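Local structure of possible transcriptional regulatory arsR-family protein (Mycobacterium bovis, 3GW2) at residues 12-15 against 16-20; 24-27 against 28-31; 48-51 against 52-56; 70-74 against 75-79; 88-91 against 92-95. The protein probably binds DNA as a dimeric winged helix-turn-helix transcriptional regulator and takes part in a network that coordinates tolerance to the antitubercular drug bedaquiline. All coordinates share one frame; numbering follows the deposited sequence.

Contact 1 (12-15 against 16-20)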
loop_
_atom_site.group_PDB
_atom_site.type_symbol
_atom_site.label_atom_id
_atom_site.label_comp_id
_atom_site.label_asym_id
_atom_site.label_seq_id
_atom_site.Cartn_x
_atom_site.Cartn_y
_atom_site.Cartn_z
ATOM N N LEU A 12 5.344 -2.940 10.921
ATOM C CA LEU A 12 3.984 -2.618 10.480
ATOM C C LEU A 12 3.734 -1.121 10.319
ATOM O O LEU A 12 2.988 -0.700 9.430
ATOM C CB LEU A 12 2.937 -3.270 11.394
ATOM C CG LEU A 12 2.931 -4.801 11.408
ATOM C CD1 LEU A 12 1.731 -5.324 12.188
ATOM C CD2 LEU A 12 2.960 -5.392 9.993
ATOM N N ASP A 13 4.376 -0.315 11.156
ATOM C CA ASP A 13 4.334 1.140 10.984
ATOM C C ASP A 13 5.018 1.594 9.699
ATOM O O ASP A 13 4.595 2.583 9.090
ATOM C CB ASP A 13 4.924 1.850 12.202
ATOM C CG ASP A 13 4.008 1.780 13.408
ATOM O OD1 ASP A 13 2.817 2.131 13.262
ATOM O OD2 ASP A 13 4.471 1.375 14.501
ATOM N N GLN A 14 6.060 0.873 9.273
ATOM C CA GLN A 14 6.698 1.167 7.981
ATOM C C GLN A 14 5.889 0.626 6.797
ATOM O O GLN A 14 5.869 1.245 5.735
ATOM C CB GLN A 14 8.156 0.676 7.932
ATOM C CG GLN A 14 8.897 0.905 6.566
ATOM C CD GLN A 14 9.096 2.368 6.166
ATOM O OE1 GLN A 14 9.005 3.277 6.983
ATOM N NE2 GLN A 14 9.379 2.590 4.893
ATOM N N VAL A 15 5.224 -0.516 6.975
ATOM C CA VAL A 15 4.312 -1.011 5.946
ATOM C C VAL A 15 3.212 0.022 5.775
ATOM O O VAL A 15 2.785 0.296 4.655
ATOM C CB VAL A 15 3.691 -2.400 6.288
ATOM C CG1 VAL A 15 2.568 -2.741 5.313
ATOM C CG2 VAL A 15 4.742 -3.503 6.276
ATOM N N ALA A 16 2.767 0.599 6.897
ATOM C CA ALA A 16 1.793 1.694 6.881
ATOM C C ALA A 16 2.314 2.873 6.045
ATOM O O ALA A 16 1.560 3.463 5.254
ATOM C CB ALA A 16 1.442 2.132 8.305
ATOM N N ARG A 17 3.605 3.187 6.191
ATOM C CA ARG A 17 4.244 4.233 5.369
ATOM C C ARG A 17 4.290 3.836 3.894
ATOM O O ARG A 17 4.064 4.666 3.025
ATOM C CB ARG A 17 5.639 4.593 5.902
ATOM C CG ARG A 17 5.605 5.205 7.305
ATOM C CD ARG A 17 6.982 5.651 7.813
ATOM N NE ARG A 17 7.022 5.676 9.279
ATOM C CZ ARG A 17 7.652 4.777 10.033
ATOM N NH1 ARG A 17 8.319 3.779 9.461
ATOM N NH2 ARG A 17 7.627 4.873 11.363
ATOM N N VAL A 18 4.537 2.553 3.614
ATOM C CA VAL A 18 4.445 2.044 2.237
ATOM C C VAL A 18 3.039 2.265 1.678
ATOM O O VAL A 18 2.878 2.815 0.585
ATOM C CB VAL A 18 4.833 0.543 2.128
ATOM C CG1 VAL A 18 4.641 0.041 0.709
ATOM C CG2 VAL A 18 6.261 0.318 2.583
ATOM N N GLY A 19 2.025 1.844 2.437
ATOM C CA GLY A 19 0.639 2.052 2.057
ATOM C C GLY A 19 0.282 3.514 1.842
ATOM O O GLY A 19 -0.382 3.859 0.863
ATOM N N LYS A 20 0.720 4.369 2.763
ATOM C CA LYS A 20 0.524 5.815 2.644
ATOM C C LYS A 20 1.116 6.336 1.339
ATOM O O LYS A 20 0.463 7.092 0.630
ATOM C CB LYS A 20 1.136 6.543 3.847
ATOM C CG LYS A 20 0.889 8.060 3.878
ATOM C CD LYS A 20 1.092 8.616 5.300
ATOM C CE LYS A 20 0.591 10.060 5.425
ATOM N NZ LYS A 20 1.132 10.915 4.314
#

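Contact 2 (24-27 against 28-31)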
loop_
_atom_site.group_PDB
_atom_site.type_symbol
_atom_site.label_atom_id
_atom_site.label_comp_id
_atom_site.label_asym_id
_atom_site.label_seq_id
_atom_site.Cartn_x
_atom_site.Cartn_y
_atom_site.Cartn_z
ATOM N N ASN A 24 -2.303 7.253 -3.379
ATOM C CA ASN A 24 -2.650 8.381 -4.225
ATOM C C ASN A 24 -2.503 7.951 -5.676
ATOM O O ASN A 24 -1.399 7.631 -6.126
ATOM C CB ASN A 24 -1.759 9.586 -3.891
ATOM C CG ASN A 24 -2.120 10.831 -4.692
ATOM O OD1 ASN A 24 -1.955 10.868 -5.910
ATOM N ND2 ASN A 24 -2.601 11.857 -4.007
ATOM N N GLY A 25 -3.616 7.935 -6.402
ATOM C CA GLY A 25 -3.643 7.375 -7.754
ATOM C C GLY A 25 -2.745 8.086 -8.737
ATOM O O GLY A 25 -2.080 7.460 -9.577
ATOM N N ARG A 26 -2.714 9.406 -8.620
ATOM C CA ARG A 26 -1.891 10.236 -9.478
ATOM C C ARG A 26 -0.413 10.114 -9.134
ATOM O O ARG A 26 0.435 10.100 -10.018
ATOM C CB ARG A 26 -2.363 11.691 -9.414
ATOM C CG ARG A 26 -2.002 12.470 -10.640
ATOM C CD ARG A 26 -2.169 13.947 -10.421
ATOM N NE ARG A 26 -1.651 14.683 -11.566
ATOM C CZ ARG A 26 -1.555 16.004 -11.632
ATOM N NH1 ARG A 26 -1.932 16.757 -10.604
ATOM N NH2 ARG A 26 -1.071 16.572 -12.728
ATOM N N ARG A 27 -0.103 9.988 -7.848
ATOM C CA ARG A 27 1.267 9.691 -7.405
ATOM C C ARG A 27 1.824 8.370 -7.977
ATOM O O ARG A 27 3.038 8.235 -8.222
ATOM C CB ARG A 27 1.302 9.711 -5.872
ATOM C CG ARG A 27 2.585 9.249 -5.223
ATOM C CD ARG A 27 2.770 9.915 -3.871
ATOM N NE ARG A 27 1.904 9.370 -2.831
ATOM C CZ ARG A 27 1.091 10.086 -2.055
ATOM N NH1 ARG A 27 1.010 11.401 -2.183
ATOM N NH2 ARG A 27 0.358 9.481 -1.130
ATOM N N LEU A 28 0.943 7.399 -8.217
ATOM C CA LEU A 28 1.349 6.113 -8.804
ATOM C C LEU A 28 1.839 6.215 -10.267
ATOM O O LEU A 28 2.585 5.351 -10.753
ATOM C CB LEU A 28 0.197 5.117 -8.701
ATOM C CG LEU A 28 0.033 4.287 -7.409
ATOM C CD1 LEU A 28 0.636 4.958 -6.200
ATOM C CD2 LEU A 28 -1.421 3.998 -7.179
ATOM N N GLN A 29 1.403 7.259 -10.965
ATOM C CA GLN A 29 1.903 7.562 -12.312
ATOM C C GLN A 29 3.412 7.744 -12.303
ATOM O O GLN A 29 4.100 7.276 -13.202
ATOM C CB GLN A 29 1.228 8.812 -12.879
ATOM C CG GLN A 29 -0.270 8.647 -13.070
ATOM C CD GLN A 29 -0.940 9.889 -13.615
ATOM O OE1 GLN A 29 -2.149 10.071 -13.455
ATOM N NE2 GLN A 29 -0.170 10.742 -14.272
ATOM N N ILE A 30 3.922 8.393 -11.263
ATOM C CA ILE A 30 5.365 8.546 -11.078
ATOM C C ILE A 30 6.072 7.203 -11.096
ATOM O O ILE A 30 7.112 7.051 -11.734
ATOM C CB ILE A 30 5.705 9.307 -9.774
ATOM C CG1 ILE A 30 5.224 10.770 -9.868
ATOM C CG2 ILE A 30 7.215 9.246 -9.510
ATOM C CD1 ILE A 30 5.267 11.560 -8.545
ATOM N N LEU A 31 5.493 6.220 -10.412
ATOM C CA LEU A 31 6.086 4.880 -10.348
ATOM C C LEU A 31 6.136 4.212 -11.711
ATOM O O LEU A 31 7.160 3.638 -12.083
ATOM C CB LEU A 31 5.365 4.010 -9.302
ATOM C CG LEU A 31 5.595 4.409 -7.843
ATOM C CD1 LEU A 31 4.802 3.498 -6.912
ATOM C CD2 LEU A 31 7.080 4.360 -7.483
HETATM O O HOH W 1 -3.656 7.681 -11.731
HETATM O O HOH W 2 -1.028 13.169 -13.859
#

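Contact 3 (48-51 against 52-56)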
loop_
_atom_site.group_PDB
_atom_site.type_symbol
_atom_site.label_atom_id
_atom_site.label_comp_id
_atom_site.label_asym_id
_atom_site.label_seq_id
_atom_site.Cartn_x
_atom_site.Cartn_y
_atom_site.Cartn_z
ATOM N N THR A 48 4.090 14.069 -15.933
ATOM C CA THR A 48 2.839 13.761 -15.242
ATOM C C THR A 48 1.887 14.957 -15.192
ATOM O O THR A 48 0.796 14.857 -14.636
ATOM C CB THR A 48 3.096 13.318 -13.806
ATOM O OG1 THR A 48 3.760 14.387 -13.117
ATOM C CG2 THR A 48 3.942 12.059 -13.791
ATOM N N GLY A 49 2.298 16.080 -15.776
ATOM C CA GLY A 49 1.495 17.298 -15.745
ATOM C C GLY A 49 1.369 17.923 -14.354
ATOM O O GLY A 49 0.422 18.651 -14.109
HETATM N N MSE A 50 2.325 17.655 -13.458
HETATM C CA MSE A 50 2.293 18.216 -12.105
HETATM C C MSE A 50 3.163 19.455 -12.058
HETATM O O MSE A 50 4.217 19.473 -12.670
HETATM C CB MSE A 50 2.828 17.232 -11.054
HETATM C CG MSE A 50 2.000 15.972 -10.839
HETATM SE SE MSE A 50 3.029 14.743 -9.701
HETATM C CE MSE A 50 2.009 13.094 -10.070
ATOM N N ASN A 51 2.735 20.479 -11.325
ATOM C CA ASN A 51 3.641 21.583 -11.032
ATOM C C ASN A 51 4.806 21.049 -10.174
ATOM O O ASN A 51 4.688 19.980 -9.552
ATOM C CB ASN A 51 2.909 22.725 -10.327
ATOM C CG ASN A 51 2.390 22.327 -8.952
ATOM O OD1 ASN A 51 3.070 22.524 -7.954
ATOM N ND2 ASN A 51 1.189 21.762 -8.896
ATOM N N LEU A 52 5.915 21.790 -10.158
ATOM C CA LEU A 52 7.131 21.394 -9.453
ATOM C C LEU A 52 6.928 21.139 -7.952
ATOM O O LEU A 52 7.515 20.215 -7.414
ATOM C CB LEU A 52 8.230 22.451 -9.654
ATOM C CG LEU A 52 9.466 22.202 -10.542
ATOM C CD1 LEU A 52 9.319 21.070 -11.586
ATOM C CD2 LEU A 52 9.946 23.538 -11.197
ATOM N N THR A 53 6.102 21.951 -7.288
ATOM C CA THR A 53 5.790 21.753 -5.869
ATOM C C THR A 53 5.020 20.444 -5.615
ATOM O O THR A 53 5.376 19.659 -4.712
ATOM C CB THR A 53 5.031 22.961 -5.296
ATOM O OG1 THR A 53 5.783 24.153 -5.560
ATOM C CG2 THR A 53 4.809 22.831 -3.775
ATOM N N THR A 54 3.970 20.210 -6.403
ATOM C CA THR A 54 3.190 18.950 -6.345
ATOM C C THR A 54 4.073 17.731 -6.602
ATOM O O THR A 54 4.045 16.766 -5.846
ATOM C CB THR A 54 2.018 18.984 -7.348
ATOM O OG1 THR A 54 1.145 20.073 -7.013
ATOM C CG2 THR A 54 1.218 17.678 -7.332
ATOM N N ALA A 55 4.879 17.778 -7.656
ATOM C CA ALA A 55 5.763 16.671 -7.991
ATOM C C ALA A 55 6.721 16.372 -6.834
ATOM O O ALA A 55 6.897 15.221 -6.442
ATOM C CB ALA A 55 6.568 16.982 -9.282
ATOM N N SER A 56 7.337 17.414 -6.297
ATOM C CA SER A 56 8.318 17.242 -5.244
ATOM C C SER A 56 7.671 16.717 -3.960
ATOM O O SER A 56 8.239 15.844 -3.297
ATOM C CB SER A 56 9.089 18.556 -5.017
ATOM O OG SER A 56 9.942 18.442 -3.889
#

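Contact 4 (70-74 against 75-79)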
loop_
_atom_site.group_PDB
_atom_site.type_symbol
_atom_site.label_atom_id
_atom_site.label_comp_id
_atom_site.label_asym_id
_atom_site.label_seq_id
_atom_site.Cartn_x
_atom_site.Cartn_y
_atom_site.Cartn_z
ATOM N N ALA A 70 16.774 8.990 -4.145
ATOM C CA ALA A 70 17.114 10.241 -4.791
ATOM C C ALA A 70 18.612 10.490 -4.746
ATOM O O ALA A 70 19.300 10.046 -3.832
ATOM C CB ALA A 70 16.373 11.393 -4.136
ATOM N N ARG A 71 19.110 11.188 -5.755
ATOM C CA ARG A 71 20.469 11.701 -5.741
ATOM C C ARG A 71 20.468 13.107 -6.305
ATOM O O ARG A 71 19.632 13.452 -7.147
ATOM C CB ARG A 71 21.425 10.793 -6.521
ATOM C CG ARG A 71 21.102 10.638 -7.987
ATOM C CD ARG A 71 22.131 9.779 -8.710
ATOM N NE ARG A 71 21.821 9.779 -10.137
ATOM C CZ ARG A 71 22.330 10.646 -11.018
ATOM N NH1 ARG A 71 23.206 11.578 -10.632
ATOM N NH2 ARG A 71 21.961 10.572 -12.289
ATOM N N ARG A 72 21.397 13.917 -5.814
ATOM C CA ARG A 72 21.537 15.309 -6.213
ATOM C C ARG A 72 22.719 15.417 -7.181
ATOM O O ARG A 72 23.824 14.979 -6.860
ATOM C CB ARG A 72 21.785 16.160 -4.959
ATOM C CG ARG A 72 21.877 17.677 -5.172
ATOM C CD ARG A 72 20.560 18.382 -4.869
ATOM N NE ARG A 72 19.982 17.945 -3.597
ATOM C CZ ARG A 72 18.845 18.414 -3.086
ATOM N NH1 ARG A 72 18.152 19.351 -3.728
ATOM N NH2 ARG A 72 18.397 17.946 -1.924
ATOM N N GLU A 73 22.475 15.968 -8.369
ATOM C CA GLU A 73 23.543 16.209 -9.346
ATOM C C GLU A 73 23.432 17.624 -9.902
ATOM O O GLU A 73 22.603 17.902 -10.774
ATOM C CB GLU A 73 23.521 15.169 -10.474
ATOM C CG GLU A 73 24.612 15.360 -11.524
ATOM C CD GLU A 73 24.507 14.381 -12.688
ATOM O OE1 GLU A 73 24.330 14.849 -13.840
ATOM O OE2 GLU A 73 24.606 13.148 -12.455
ATOM N N GLY A 74 24.272 18.517 -9.384
ATOM C CA GLY A 74 24.214 19.935 -9.733
ATOM C C GLY A 74 22.985 20.569 -9.119
ATOM O O GLY A 74 22.718 20.399 -7.926
ATOM N N THR A 75 22.229 21.279 -9.947
ATOM C CA THR A 75 20.989 21.936 -9.526
ATOM C C THR A 75 19.760 21.014 -9.680
ATOM O O THR A 75 18.616 21.432 -9.457
ATOM C CB THR A 75 20.795 23.276 -10.292
ATOM O OG1 THR A 75 19.500 23.823 -10.009
ATOM C CG2 THR A 75 20.951 23.073 -11.804
ATOM N N ARG A 76 20.014 19.754 -10.036
ATOM C CA ARG A 76 18.955 18.775 -10.307
ATOM C C ARG A 76 18.940 17.671 -9.275
ATOM O O ARG A 76 19.931 17.449 -8.578
ATOM C CB ARG A 76 19.135 18.158 -11.694
ATOM C CG ARG A 76 19.425 19.186 -12.760
ATOM C CD ARG A 76 18.899 18.782 -14.120
ATOM N NE ARG A 76 18.760 19.961 -14.975
ATOM C CZ ARG A 76 17.736 20.812 -14.910
ATOM N NH1 ARG A 76 16.747 20.613 -14.035
ATOM N NH2 ARG A 76 17.696 21.866 -15.719
ATOM N N GLN A 77 17.804 16.981 -9.195
ATOM C CA GLN A 77 17.626 15.841 -8.330
ATOM C C GLN A 77 17.038 14.707 -9.183
ATOM O O GLN A 77 16.074 14.911 -9.935
ATOM C CB GLN A 77 16.654 16.221 -7.219
ATOM C CG GLN A 77 17.090 15.861 -5.821
ATOM C CD GLN A 77 16.003 16.128 -4.795
ATOM O OE1 GLN A 77 14.959 16.712 -5.108
ATOM N NE2 GLN A 77 16.235 15.689 -3.567
ATOM N N TYR A 78 17.628 13.527 -9.085
ATOM C CA TYR A 78 17.190 12.369 -9.856
ATOM C C TYR A 78 16.591 11.321 -8.927
ATOM O O TYR A 78 17.193 10.950 -7.918
ATOM C CB TYR A 78 18.354 11.776 -10.667
ATOM C CG TYR A 78 18.887 12.713 -11.728
ATOM C CD1 TYR A 78 18.424 12.646 -13.043
ATOM C CD2 TYR A 78 19.851 13.678 -11.418
ATOM C CE1 TYR A 78 18.910 13.520 -14.029
ATOM C CE2 TYR A 78 20.341 14.556 -12.394
ATOM C CZ TYR A 78 19.860 14.474 -13.695
ATOM O OH TYR A 78 20.340 15.340 -14.660
ATOM N N TYR A 79 15.406 10.845 -9.276
ATOM C CA TYR A 79 14.707 9.838 -8.475
ATOM C C TYR A 79 14.621 8.533 -9.242
ATOM O O TYR A 79 14.487 8.542 -10.469
ATOM C CB TYR A 79 13.284 10.301 -8.149
ATOM C CG TYR A 79 13.179 11.218 -6.959
ATOM C CD1 TYR A 79 12.818 10.714 -5.711
ATOM C CD2 TYR A 79 13.450 12.585 -7.075
ATOM C CE1 TYR A 79 12.712 11.540 -4.596
ATOM C CE2 TYR A 79 13.339 13.435 -5.961
ATOM C CZ TYR A 79 12.968 12.894 -4.727
ATOM O OH TYR A 79 12.842 13.691 -3.615
#

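Contact 5 (88-91 against 92-95)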
loop_
_atom_site.group_PDB
_atom_site.type_symbol
_atom_site.label_atom_id
_atom_site.label_comp_id
_atom_site.label_asym_id
_atom_site.label_seq_id
_atom_site.Cartn_x
_atom_site.Cartn_y
_atom_site.Cartn_z
ATOM N N ARG A 88 8.809 -5.440 -8.072
ATOM C CA ARG A 88 7.898 -6.561 -7.844
ATOM C C ARG A 88 6.646 -6.122 -7.061
ATOM O O ARG A 88 5.531 -6.518 -7.402
ATOM C CB ARG A 88 8.615 -7.734 -7.161
ATOM C CG ARG A 88 9.719 -8.352 -8.050
ATOM C CD ARG A 88 10.285 -9.637 -7.466
ATOM N NE ARG A 88 10.930 -9.439 -6.166
ATOM C CZ ARG A 88 10.561 -10.030 -5.030
ATOM N NH1 ARG A 88 9.537 -10.883 -4.998
ATOM N NH2 ARG A 88 11.229 -9.775 -3.911
ATOM N N LEU A 89 6.833 -5.277 -6.047
ATOM C CA LEU A 89 5.703 -4.832 -5.211
ATOM C C LEU A 89 4.644 -4.068 -6.006
ATOM O O LEU A 89 3.443 -4.317 -5.872
ATOM C CB LEU A 89 6.181 -3.999 -4.016
ATOM C CG LEU A 89 5.093 -3.291 -3.209
ATOM C CD1 LEU A 89 4.277 -4.309 -2.416
ATOM C CD2 LEU A 89 5.701 -2.248 -2.291
ATOM N N PHE A 90 5.104 -3.141 -6.829
ATOM C CA PHE A 90 4.226 -2.317 -7.640
ATOM C C PHE A 90 3.541 -3.136 -8.734
ATOM O O PHE A 90 2.384 -2.887 -9.060
ATOM C CB PHE A 90 5.028 -1.151 -8.219
ATOM C CG PHE A 90 4.218 -0.181 -9.046
ATOM C CD1 PHE A 90 3.031 0.369 -8.553
ATOM C CD2 PHE A 90 4.664 0.206 -10.313
ATOM C CE1 PHE A 90 2.298 1.277 -9.316
ATOM C CE2 PHE A 90 3.930 1.119 -11.081
ATOM C CZ PHE A 90 2.745 1.655 -10.573
ATOM N N ALA A 91 4.243 -4.120 -9.294
ATOM C CA ALA A 91 3.609 -5.021 -10.243
ATOM C C ALA A 91 2.497 -5.817 -9.542
ATOM O O ALA A 91 1.374 -5.893 -10.045
ATOM C CB ALA A 91 4.641 -5.960 -10.887
ATOM N N LEU A 92 2.810 -6.385 -8.377
ATOM C CA LEU A 92 1.879 -7.260 -7.641
ATOM C C LEU A 92 0.642 -6.543 -7.100
ATOM O O LEU A 92 -0.433 -7.130 -7.030
ATOM C CB LEU A 92 2.605 -7.994 -6.504
ATOM C CG LEU A 92 1.861 -8.966 -5.583
ATOM C CD1 LEU A 92 1.177 -10.107 -6.345
ATOM C CD2 LEU A 92 2.829 -9.538 -4.573
ATOM N N VAL A 93 0.803 -5.290 -6.695
ATOM C CA VAL A 93 -0.321 -4.497 -6.185
ATOM C C VAL A 93 -1.317 -4.177 -7.308
ATOM O O VAL A 93 -2.522 -4.108 -7.078
ATOM C CB VAL A 93 0.166 -3.221 -5.451
ATOM C CG1 VAL A 93 0.590 -2.111 -6.450
ATOM C CG2 VAL A 93 -0.886 -2.730 -4.474
ATOM N N GLN A 94 -0.803 -4.020 -8.524
ATOM C CA GLN A 94 -1.640 -3.871 -9.708
ATOM C C GLN A 94 -2.385 -5.155 -10.039
ATOM O O GLN A 94 -3.509 -5.104 -10.528
ATOM C CB GLN A 94 -0.804 -3.427 -10.905
ATOM C CG GLN A 94 -0.273 -2.017 -10.771
ATOM C CD GLN A 94 0.630 -1.623 -11.931
ATOM O OE1 GLN A 94 1.854 -1.681 -11.821
ATOM N NE2 GLN A 94 0.026 -1.217 -13.046
ATOM N N VAL A 95 -1.758 -6.302 -9.779
ATOM C CA VAL A 95 -2.426 -7.598 -9.927
ATOM C C VAL A 95 -3.547 -7.736 -8.890
ATOM O O VAL A 95 -4.670 -8.127 -9.228
ATOM C CB VAL A 95 -1.430 -8.793 -9.829
ATOM C CG1 VAL A 95 -2.170 -10.136 -9.746
ATOM C CG2 VAL A 95 -0.485 -8.807 -11.021
#

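Contact 1 (12-15 against 16-20)
Gln-14 and Arg-17 meet through their polar ends on helix 11-22, one turn apart in the first long helix of this ArsR-type winged helix-turn-helix fold. Another side of the same two turns is closely packed. There Val-15 and Val-18 are buried, and Val-18 CG2 lies 3.3 Å from Gln-14 O. In the second subunit Leu-28 packs on Val-15, Gly-25 on Ala-16 and Val-93 on Val-18, which places this side of the helix in the dimer interface. Regular backbone bonds join the turns, among them Gly-19 N to Val-15 O at 2.8 Å. The CB of Ala-16 rests 3.3 Å from Asp-13 O, against the backbone of the preceding turn.

The solvent side is looser and mostly polar. Asp-13 and Arg-17 are exposed, and their charged groups do not touch: Asp-13 OD2 stays 5.7 Å from Arg-17 NH2, so any attraction between them is probably modest. Instead, the guanidinium reaches back over the turn, with Asp-13 O over one of its faces and the amide of Gln-14 at its edge. Gln-14 is only partly exposed and also packs on Ala-97 of the second subunit. A bend at chi2 (64°) brings its amide round to Arg-17, and the two side chains cross at about a right angle with their flat groups turned 41° apart. Arg-17 NH1 donates to Gln-14 OE1 over 2.6 Å, in the carbonyl plane and on a lone pair of the oxygen.

Contact 2 (24-27 against 28-31)
Leu-28 and Arg-27 have the most surface buried here, and Leu-28 does so by folding back over the residues before it. Its CD1 lies 3.4 Å from Asn-24 O and its CB equally close to Gly-25 O, while CD2 approaches the CA of Gly-25. The amide of Leu-28 follows the same path, donating to Asn-24 O at 3.1 Å and more weakly to Gly-25 O. Leu-28 also packs on Leu-22 of its own chain and on Val-15 of the second subunit.

With CG of Arg-27 anti to the backbone N (chi1 172°) and a bend at chi3, its guanidinium returns over Asn-24, whose CB sits 3.4 Å above the centre of one face. The guanidinium nitrogens bond to Ala-21 O, Lys-20 O and Asn-58 OD1, so the group ties the end of helix 11-22 to helix 52-64. The backbone N of Arg-27 is held as well, by Asn-24 OD1 at 2.8 Å. This is a capping bond at the turn that leads into helix 27-34, the asparagine oxygen supplying an acceptor for the Arg-27 amide.

Gln-29 and Arg-26 meet on the outer side. Gln-29 OE1 is 3.7 Å from Arg-26 CG, the guanidinium and amide planes stand 62° apart, and one water accepts from both Arg-26 NE and Gln-29 NE2. A second water joins Gly-25 O to Gln-29 OE1 through weak bonds, and Arg-26 NH2 reaches across to Thr-48 O.

Contact 3 (48-51 against 52-56)
OD1 of Asn-51 accepts from Thr-54 N at 2.9 Å, in a nearly straight bond (166°) whose donor stands above the carbonyl plane. Asn-51 thus occupies the N-cap position of helix 52-64 and supplies an acceptor to an amide of its first turn. Its chi1 of 65° sets CG between the backbone N and the carbonyl carbon, which turns the amide back over that turn, and the OD1 bond helps to fix the amide there. The other end of the same amide meets the threonine hydroxyl: Asn-51 ND2 is modelled 2.5 Å from Thr-54 OG1, suspiciously short for such a bond, so the details of this pair are doubtful. The two side chains cross at about a right angle.

The backbone continues the cap: Ala-55 N donates almost straight to Asn-51 O, also at 2.9 Å. On the inner side selenomethionine Met-50 runs extended past the same turn. Its CG meets Thr-54 CG2 at 4.0 Å, its CB faces Ala-55 CB, and SE lies 3.8 Å from Ala-55 CA.

Just before, Gly-49 ends helix 41-48 in a Schellman motif with positive phi, so one helix closes and the next is capped within a few residues. This is the turn of the DNA-binding helix-turn-helix. Around it, Leu-52 and Ala-55 pack on Ala-45 of helix 41-48, while Met-50 reaches Ile-30 of helix 27-34.

Contact 4 (70-74 against 75-79)
The guanidinium of Arg-71 lies flat on the ring of Tyr-78, with centres 4.5 Å apart and planes only 3° from parallel. NH2 of Arg-71 sits over one ring face, 3.8 Å from Tyr-78 CG and displaced toward the rim, an offset cation-pi stack. At the guanidinium edge NH1 donates to Glu-73 OE2 at 2.8 Å in a salt bridge, and NH2 forms another with Glu-38. These carboxylates probably hold the guanidinium flat against the tyrosine. Chi1 of 62° puts Arg-71 CG between the backbone N and the carbonyl carbon, from where the extended chain crosses to the neighbouring strand. Glu-73 adds its CB, 3.8 Å from Tyr-78 CE2.

A second set of flat groups lies on the opposite face of the sheet. The guanidinium of Arg-72 and the amide of Gln-77 are stacked 18° apart, with Gln-77 NE2 over the guanidinium, 3.5 Å from Arg-72 NH2. Farther along, Ala-70 CB makes a CH-pi contact with one face of the Tyr-79 ring, 3.8 Å from its centroid. Tyr-79 is buried and also packs on Val-41.

Between the two sets the strands pair in antiparallel fashion. Tyr-78 N donates to Arg-71 O at 2.8 Å, Arg-71 N donates back to Tyr-78 O, and Glu-73 and Arg-76 form the last hydrogen-bonded pair. A type II' turn with Gly-74 at positive phi closes the ladder, giving the beta hairpin that forms the wing of a winged helix-turn-helix domain.

Contact 5 (88-91 against 92-95)
Phe-90 and Gln-94, one turn apart on helix 84-98, are set with the end of the glutamine over the ring. One terminal atom of the Gln-94 amide stands over the centre of a face of Phe-90, the amide plane being inclined 31° to the ring. The amide is probably turned over in the model, so its oxygen and nitrogen cannot be told apart here. Gln-94 extends back along the helix, and its CG comes within 3.3 Å of Phe-90 O. The ring swings out with its CG anti to the backbone N (chi1 -178°), and it packs on Leu-31 and Asp-32 of helix 27-34.

Val-93 comes to the ring obliquely, its CG1 4.1 Å from Phe-90 CD1. The same methyl lies 3.3 Å from Phe-90 O, a position that follows from chi1 of 78°, which turns CG1 back over the preceding turn. Leu-92 directs its end away from residues 88-91; of its side-chain atoms CB stays nearest, 3.4 Å from Arg-88 O. Beyond the segments Leu-92 packs on Arg-88 of the second subunit, and Val-93 on Val-15 of that subunit, so this helix forms part of the dimer interface.

The backbone bonds are uneven. Leu-92 N to Arg-88 O and Val-93 N to Leu-89 O are both 2.9 Å, whereas Gln-94 N to Phe-90 O is weak at 3.4 Å. Mainly apolar side chains meet helix 27-34 and the partner subunit, with charged residues among their partners; the polar contribution of Gln-94 stays open, and the apolar contacts do not depend on it.

The five contacts follow one another along the chain, all within the ArsR-type domain. Contact 2, its centre about 7 Å from that of the chain, is the hub: it touches contact 1 through Arg-27 and Lys-20, contact 3 through Arg-26 and Met-50, and contact 5 through Leu-31 and Phe-90. Contacts 1 and 5, with centres about 16 Å apart, meet where Val-18 packs on Leu-89; together with contact 2 they touch the second subunit. Contacts 3 and 4, about 16 Å apart between centres without touching, lie in the turn of the helix-turn-helix and in the wing. The centre of contact 4 lies about 27 Å from that of contact 5, across the chain centre, separating the probable DNA-reading elements from the dimer helices.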